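Local structure of CT253 (Chlamydia trachomatis serovar L2, 6UXC) at residues A[116-121]-A[171-176]; A[72-77]-A[84-89]. The protein is of unknown function but is probably an exported lipoprotein of this intracellular bacterium, made with a signal peptide and belonging to an uncharacterised family. All coordinates share one frame; numbering follows the deposited sequence.

How the contacts relate
A short-range closure and a long-range one follow each other along the chain, neither nesting nor crossing. After strand 19-28 and helices 41-55 and 68-72, contact 2 closes first, folding residues 84-89 back on residues 72-77 in the connection that leads to strand 94-105. Contact 1 opens later, on strand 113-124, and closes some fifty residues further on, once strand 131-143 has completed the sheet and helix 165-184 has returned to lie against it. The centres of contact 1 and contact 2 are about 21 Å apart. Arg121, in the strand segment of contact 1, nevertheless joins them: its NH1 probably hydrogen-bonds to Ser76 O at 2.8 Å and to Phe74 O at 3.0 Å, tying the early connection to the sheet.

Contact 1 (A[116-121]-A[171-176]); sequences ASVRVR and QRLFRE
Leu173 meets Ala116 and Val118 without any ring, amide or guanidinium group at the interface; the flat groups of the helix segment are turned elsewhere. The ring of Phe174 goes to helix 41-55, where it meets Phe45 edge-to-face, and the poorly ordered guanidinium of Arg175 has Gln171 CG over the centre of one face, one helical turn back. What remains between strand and helix is aliphatic. The CD2 methyl of Leu173 reaches across to two residues on the same side of the strand, 3.9 Å from Ala116 CB and equally 3.9 Å from Val118 CG2. With CG swung opposite the backbone N (chi1 -175°), the leucine branch is carried toward the strand and CD2 becomes the touching methyl. On the strand, Val118 presents CG2, the branch beside its backbone N, and its side chain and that of Leu173 cross obliquely. Met169, Ile177 and Val181 continue the row along helix 165-184, covering Ala116, Val118 and Val120. This is a helix packed through its apolar side on one face of a mixed beta-sheet. With methyl groups alone in touch, burial of apolar surface joins strand and helix here; a directional tie lies nearby, from Arg172 NH1 to Gln142 OE1 on strand 131-143.

Contact 2 (A[72-77]-A[84-89]); sequences AQFFSP and ELATQL
Gln73 and Leu85 meet with the amide of the glutamine laid across both the backbone and the side chain of the leucine. NE2 gives a hydrogen bond of 2.8 Å to Leu85 O, appreciably bent at 141°. The carbonyl oxygen lies close to the amide plane of Gln73, but the nitrogen approaches from above the carbonyl plane, 44° out of it. OE1 instead lies against the leucine side chain, 3.5 Å from both Leu85 CB and Leu85 CD1, which is packing and not a bond. The chain reaches there by placing CG between its backbone N and carbonyl carbon (chi1 67°) and running extended beyond; Val70 O is a second acceptor for NE2, which should limit rotation of the amide.

Phe74 and Leu89 approach from opposite directions. Leu89 CD1 comes obliquely to the ring, a tight 3.4 Å from Phe74 CE1, whereas Ala86 CB lies near the ring plane at its edge, a looser 4.5 Å from Phe74 CZ. The backbone bond from Leu89 N to Ala86 O closes the turn that carries both residues.

The whole lies in the connection between helix 68-72 and strand 94-105. Phe74 also packs on Leu24 of strand 19-28 and Ala97 of strand 94-105, and meets Phe123 of strand 113-124 edge-to-face. Leu89 packs on strand 19-28 through Ala22 and on strand 94-105 through Val95, so the folded connection is seated against the sheet.

Contact 1 (A[116-121]-A[171-176])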
loop_
_atom_site.group_PDB
_atom_site.type_symbol
_atom_site.label_atom_id
_atom_site.label_comp_id
_atom_site.label_asym_id
_atom_site.label_seq_id
_atom_site.Cartn_x
_atom_site.Cartn_y
_atom_site.Cartn_z
ATOM N N ALA A 116 -12.016 0.939 4.219
ATOM C CA ALA A 116 -11.083 0.144 3.446
ATOM C C ALA A 116 -10.174 -0.623 4.390
ATOM O O ALA A 116 -9.913 -0.200 5.520
ATOM C CB ALA A 116 -10.238 0.988 2.490
ATOM N N SER A 117 -9.715 -1.764 3.917
ATOM C CA SER A 117 -8.905 -2.682 4.701
ATOM C C SER A 117 -7.728 -3.095 3.840
ATOM O O SER A 117 -7.920 -3.479 2.681
ATOM C CB SER A 117 -9.731 -3.905 5.124
ATOM O OG SER A 117 -8.972 -4.821 5.878
ATOM N N VAL A 118 -6.516 -3.029 4.395
ATOM C CA VAL A 118 -5.297 -3.326 3.642
ATOM C C VAL A 118 -4.433 -4.304 4.428
ATOM O O VAL A 118 -4.125 -4.056 5.602
ATOM C CB VAL A 118 -4.490 -2.050 3.342
ATOM C CG1 VAL A 118 -3.128 -2.405 2.725
ATOM C CG2 VAL A 118 -5.291 -1.127 2.453
ATOM N N ARG A 119 -4.012 -5.398 3.776
ATOM C CA ARG A 119 -3.005 -6.276 4.361
ATOM C C ARG A 119 -1.619 -5.782 3.951
ATOM O O ARG A 119 -1.283 -5.739 2.758
ATOM C CB ARG A 119 -3.167 -7.745 3.978
ATOM C CG ARG A 119 -2.128 -8.601 4.699
ATOM C CD ARG A 119 -2.221 -10.071 4.346
ATOM N NE ARG A 119 -3.497 -10.632 4.714
ATOM C CZ ARG A 119 -4.417 -11.067 3.860
ATOM N NH1 ARG A 119 -4.228 -11.028 2.548
ATOM N NH2 ARG A 119 -5.544 -11.552 4.338
ATOM N N VAL A 120 -0.838 -5.370 4.941
ATOM C CA VAL A 120 0.523 -4.904 4.732
ATOM C C VAL A 120 1.470 -6.031 5.101
ATOM O O VAL A 120 1.364 -6.605 6.189
ATOM C CB VAL A 120 0.822 -3.648 5.568
ATOM C CG1 VAL A 120 2.237 -3.169 5.303
ATOM C CG2 VAL A 120 -0.181 -2.522 5.258
ATOM N N ARG A 121 2.400 -6.335 4.200
ATOM C CA ARG A 121 3.503 -7.237 4.441
ATOM C C ARG A 121 4.819 -6.525 4.174
ATOM O O ARG A 121 4.922 -5.718 3.252
ATOM C CB ARG A 121 3.413 -8.461 3.550
ATOM C CG ARG A 121 2.352 -9.411 3.956
ATOM C CD ARG A 121 2.170 -10.461 2.917
ATOM N NE ARG A 121 1.382 -11.574 3.420
ATOM C CZ ARG A 121 1.196 -12.703 2.756
ATOM N NH1 ARG A 121 1.699 -12.835 1.536
ATOM N NH2 ARG A 121 0.522 -13.697 3.321
ATOM N N GLN A 171 -6.470 9.076 3.571
ATOM C CA GLN A 171 -5.331 9.786 4.139
ATOM C C GLN A 171 -4.890 9.145 5.451
ATOM O O GLN A 171 -3.697 8.894 5.663
ATOM C CB GLN A 171 -5.713 11.253 4.329
ATOM C CG GLN A 171 -4.573 12.164 4.666
ATOM C CD GLN A 171 -5.045 13.583 4.859
ATOM O OE1 GLN A 171 -6.009 13.830 5.582
ATOM N NE2 GLN A 171 -4.383 14.524 4.202
ATOM N N ARG A 172 -5.841 8.826 6.324
ATOM C CA ARG A 172 -5.461 8.236 7.607
ATOM C C ARG A 172 -4.859 6.852 7.397
ATOM O O ARG A 172 -3.874 6.483 8.053
ATOM C CB ARG A 172 -6.662 8.165 8.554
ATOM C CG ARG A 172 -7.075 9.510 9.147
ATOM C CD ARG A 172 -7.892 9.325 10.436
ATOM N NE ARG A 172 -8.970 8.380 10.203
ATOM C CZ ARG A 172 -10.143 8.706 9.665
ATOM N NH1 ARG A 172 -10.406 9.974 9.350
ATOM N NH2 ARG A 172 -11.062 7.767 9.471
ATOM N N LEU A 173 -5.442 6.078 6.483
ATOM C CA LEU A 173 -4.941 4.744 6.196
ATOM C C LEU A 173 -3.536 4.786 5.605
ATOM O O LEU A 173 -2.670 3.995 6.007
ATOM C CB LEU A 173 -5.918 4.043 5.262
ATOM C CG LEU A 173 -5.663 2.587 4.921
ATOM C CD1 LEU A 173 -5.555 1.708 6.155
ATOM C CD2 LEU A 173 -6.784 2.102 4.004
ATOM N N PHE A 174 -3.282 5.688 4.644
ATOM C CA PHE A 174 -1.946 5.765 4.057
ATOM C C PHE A 174 -0.929 6.148 5.126
ATOM O O PHE A 174 0.178 5.602 5.166
ATOM C CB PHE A 174 -1.878 6.791 2.929
ATOM C CG PHE A 174 -2.797 6.517 1.782
ATOM C CD1 PHE A 174 -3.081 5.241 1.372
ATOM C CD2 PHE A 174 -3.356 7.572 1.088
ATOM C CE1 PHE A 174 -3.931 5.010 0.306
ATOM C CE2 PHE A 174 -4.200 7.338 0.005
ATOM C CZ PHE A 174 -4.478 6.068 -0.372
ATOM N N ARG A 175 -1.297 7.088 5.998
ATOM C CA ARG A 175 -0.393 7.488 7.070
ATOM C C ARG A 175 -0.058 6.312 7.974
ATOM O O ARG A 175 1.111 6.111 8.323
ATOM C CB ARG A 175 -1.019 8.605 7.889
ATOM C CG ARG A 175 -1.081 9.944 7.206
ATOM C CD ARG A 175 -1.827 10.879 8.125
ATOM N NE ARG A 175 -2.061 12.195 7.552
ATOM C CZ ARG A 175 -3.176 12.897 7.730
ATOM N NH1 ARG A 175 -4.182 12.400 8.441
ATOM N NH2 ARG A 175 -3.293 14.094 7.178
ATOM N N GLU A 176 -1.058 5.492 8.314
ATOM C CA GLU A 176 -0.816 4.359 9.202
ATOM C C GLU A 176 0.029 3.296 8.522
ATOM O O GLU A 176 0.893 2.676 9.159
ATOM C CB GLU A 176 -2.125 3.726 9.689
ATOM C CG GLU A 176 -1.867 2.625 10.746
ATOM C CD GLU A 176 -3.130 2.066 11.425
ATOM O OE1 GLU A 176 -3.096 1.866 12.660
ATOM O OE2 GLU A 176 -4.129 1.796 10.749
#

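Contact 2 (A[72-77]-A[84-89])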
loop_
_atom_site.group_PDB
_atom_site.type_symbol
_atom_site.label_atom_id
_atom_site.label_comp_id
_atom_site.label_asym_id
_atom_site.label_seq_id
_atom_site.Cartn_x
_atom_site.Cartn_y
_atom_site.Cartn_z
ATOM N N ALA A 72 3.895 -10.761 -7.762
ATOM C CA ALA A 72 2.713 -11.456 -7.271
ATOM C C ALA A 72 3.057 -12.438 -6.171
ATOM O O ALA A 72 2.240 -12.676 -5.262
ATOM C CB ALA A 72 2.028 -12.171 -8.435
ATOM N N GLN A 73 4.238 -13.050 -6.234
ATOM C CA GLN A 73 4.543 -14.098 -5.274
ATOM C C GLN A 73 4.501 -13.582 -3.840
ATOM O O GLN A 73 4.236 -14.354 -2.916
ATOM C CB GLN A 73 5.897 -14.734 -5.613
ATOM C CG GLN A 73 7.022 -13.874 -5.446
ATOM C CD GLN A 73 8.264 -14.400 -6.164
ATOM O OE1 GLN A 73 8.461 -15.597 -6.361
ATOM N NE2 GLN A 73 9.107 -13.489 -6.530
ATOM N N PHE A 74 4.753 -12.282 -3.631
ATOM C CA PHE A 74 4.749 -11.730 -2.276
ATOM C C PHE A 74 3.351 -11.580 -1.701
ATOM O O PHE A 74 3.220 -11.325 -0.495
ATOM C CB PHE A 74 5.469 -10.372 -2.263
ATOM C CG PHE A 74 6.941 -10.479 -2.532
ATOM C CD1 PHE A 74 7.431 -10.415 -3.824
ATOM C CD2 PHE A 74 7.829 -10.654 -1.478
ATOM C CE1 PHE A 74 8.810 -10.525 -4.056
ATOM C CE2 PHE A 74 9.174 -10.775 -1.712
ATOM C CZ PHE A 74 9.657 -10.705 -3.011
ATOM N N PHE A 75 2.313 -11.761 -2.516
ATOM C CA PHE A 75 0.929 -11.681 -2.073
ATOM C C PHE A 75 0.258 -13.037 -1.944
ATOM O O PHE A 75 -0.944 -13.086 -1.671
ATOM C CB PHE A 75 0.119 -10.818 -3.031
ATOM C CG PHE A 75 0.580 -9.390 -3.066
ATOM C CD1 PHE A 75 0.293 -8.545 -1.998
ATOM C CD2 PHE A 75 1.339 -8.898 -4.117
ATOM C CE1 PHE A 75 0.684 -7.227 -2.018
ATOM C CE2 PHE A 75 1.769 -7.567 -4.117
ATOM C CZ PHE A 75 1.439 -6.739 -3.049
ATOM N N SER A 76 0.980 -14.122 -2.190
ATOM C CA SER A 76 0.422 -15.452 -1.971
ATOM C C SER A 76 0.085 -15.618 -0.497
ATOM O O SER A 76 0.903 -15.266 0.359
ATOM C CB SER A 76 1.430 -16.509 -2.394
ATOM O OG SER A 76 0.918 -17.793 -2.140
ATOM N N PRO A 77 -1.082 -16.150 -0.135
ATOM C CA PRO A 77 -1.391 -16.329 1.290
ATOM C C PRO A 77 -0.304 -17.095 2.040
ATOM O O PRO A 77 0.093 -16.696 3.146
ATOM C CB PRO A 77 -2.747 -17.061 1.257
ATOM C CG PRO A 77 -3.411 -16.478 0.004
ATOM C CD PRO A 77 -2.256 -16.408 -0.995
ATOM N N GLU A 84 16.512 -16.760 -5.747
ATOM C CA GLU A 84 16.600 -16.448 -7.165
ATOM C C GLU A 84 15.408 -15.627 -7.612
ATOM O O GLU A 84 15.540 -14.769 -8.487
ATOM C CB GLU A 84 16.659 -17.756 -7.960
ATOM C CG GLU A 84 16.723 -17.621 -9.454
ATOM C CD GLU A 84 16.736 -18.989 -10.144
ATOM O OE1 GLU A 84 15.875 -19.850 -9.828
ATOM O OE2 GLU A 84 17.623 -19.207 -10.988
ATOM N N LEU A 85 14.232 -15.903 -7.046
ATOM C CA LEU A 85 12.989 -15.245 -7.456
ATOM C C LEU A 85 12.806 -13.852 -6.837
ATOM O O LEU A 85 11.810 -13.200 -7.147
ATOM C CB LEU A 85 11.802 -16.131 -7.104
ATOM C CG LEU A 85 11.374 -17.047 -8.250
ATOM C CD1 LEU A 85 10.466 -18.164 -7.737
ATOM C CD2 LEU A 85 10.687 -16.193 -9.355
ATOM N N ALA A 86 13.753 -13.376 -6.020
ATOM C CA ALA A 86 13.679 -12.043 -5.443
ATOM C C ALA A 86 14.720 -11.078 -5.995
ATOM O O ALA A 86 14.671 -9.891 -5.656
ATOM C CB ALA A 86 13.800 -12.098 -3.910
ATOM N N THR A 87 15.637 -11.536 -6.867
ATOM C CA THR A 87 16.756 -10.682 -7.280
ATOM C C THR A 87 16.307 -9.439 -8.035
ATOM O O THR A 87 17.020 -8.432 -8.040
ATOM C CB THR A 87 17.722 -11.474 -8.148
ATOM O OG1 THR A 87 17.044 -11.949 -9.317
ATOM C CG2 THR A 87 18.298 -12.641 -7.350
ATOM N N GLN A 88 15.137 -9.485 -8.673
ATOM C CA GLN A 88 14.647 -8.306 -9.389
ATOM C C GLN A 88 14.313 -7.144 -8.468
ATOM O O GLN A 88 14.165 -6.010 -8.947
ATOM C CB GLN A 88 13.413 -8.668 -10.206
ATOM C CG GLN A 88 13.717 -9.481 -11.440
ATOM C CD GLN A 88 12.475 -9.910 -12.177
ATOM O OE1 GLN A 88 11.414 -9.277 -12.072
ATOM N NE2 GLN A 88 12.583 -11.008 -12.899
ATOM N N LEU A 89 14.244 -7.380 -7.163
ATOM C CA LEU A 89 13.991 -6.308 -6.208
ATOM C C LEU A 89 15.252 -5.812 -5.528
ATOM O O LEU A 89 15.211 -4.807 -4.814
ATOM C CB LEU A 89 12.983 -6.783 -5.181
ATOM C CG LEU A 89 11.672 -7.034 -5.954
ATOM C CD1 LEU A 89 10.875 -8.119 -5.364
ATOM C CD2 LEU A 89 10.863 -5.743 -6.130
#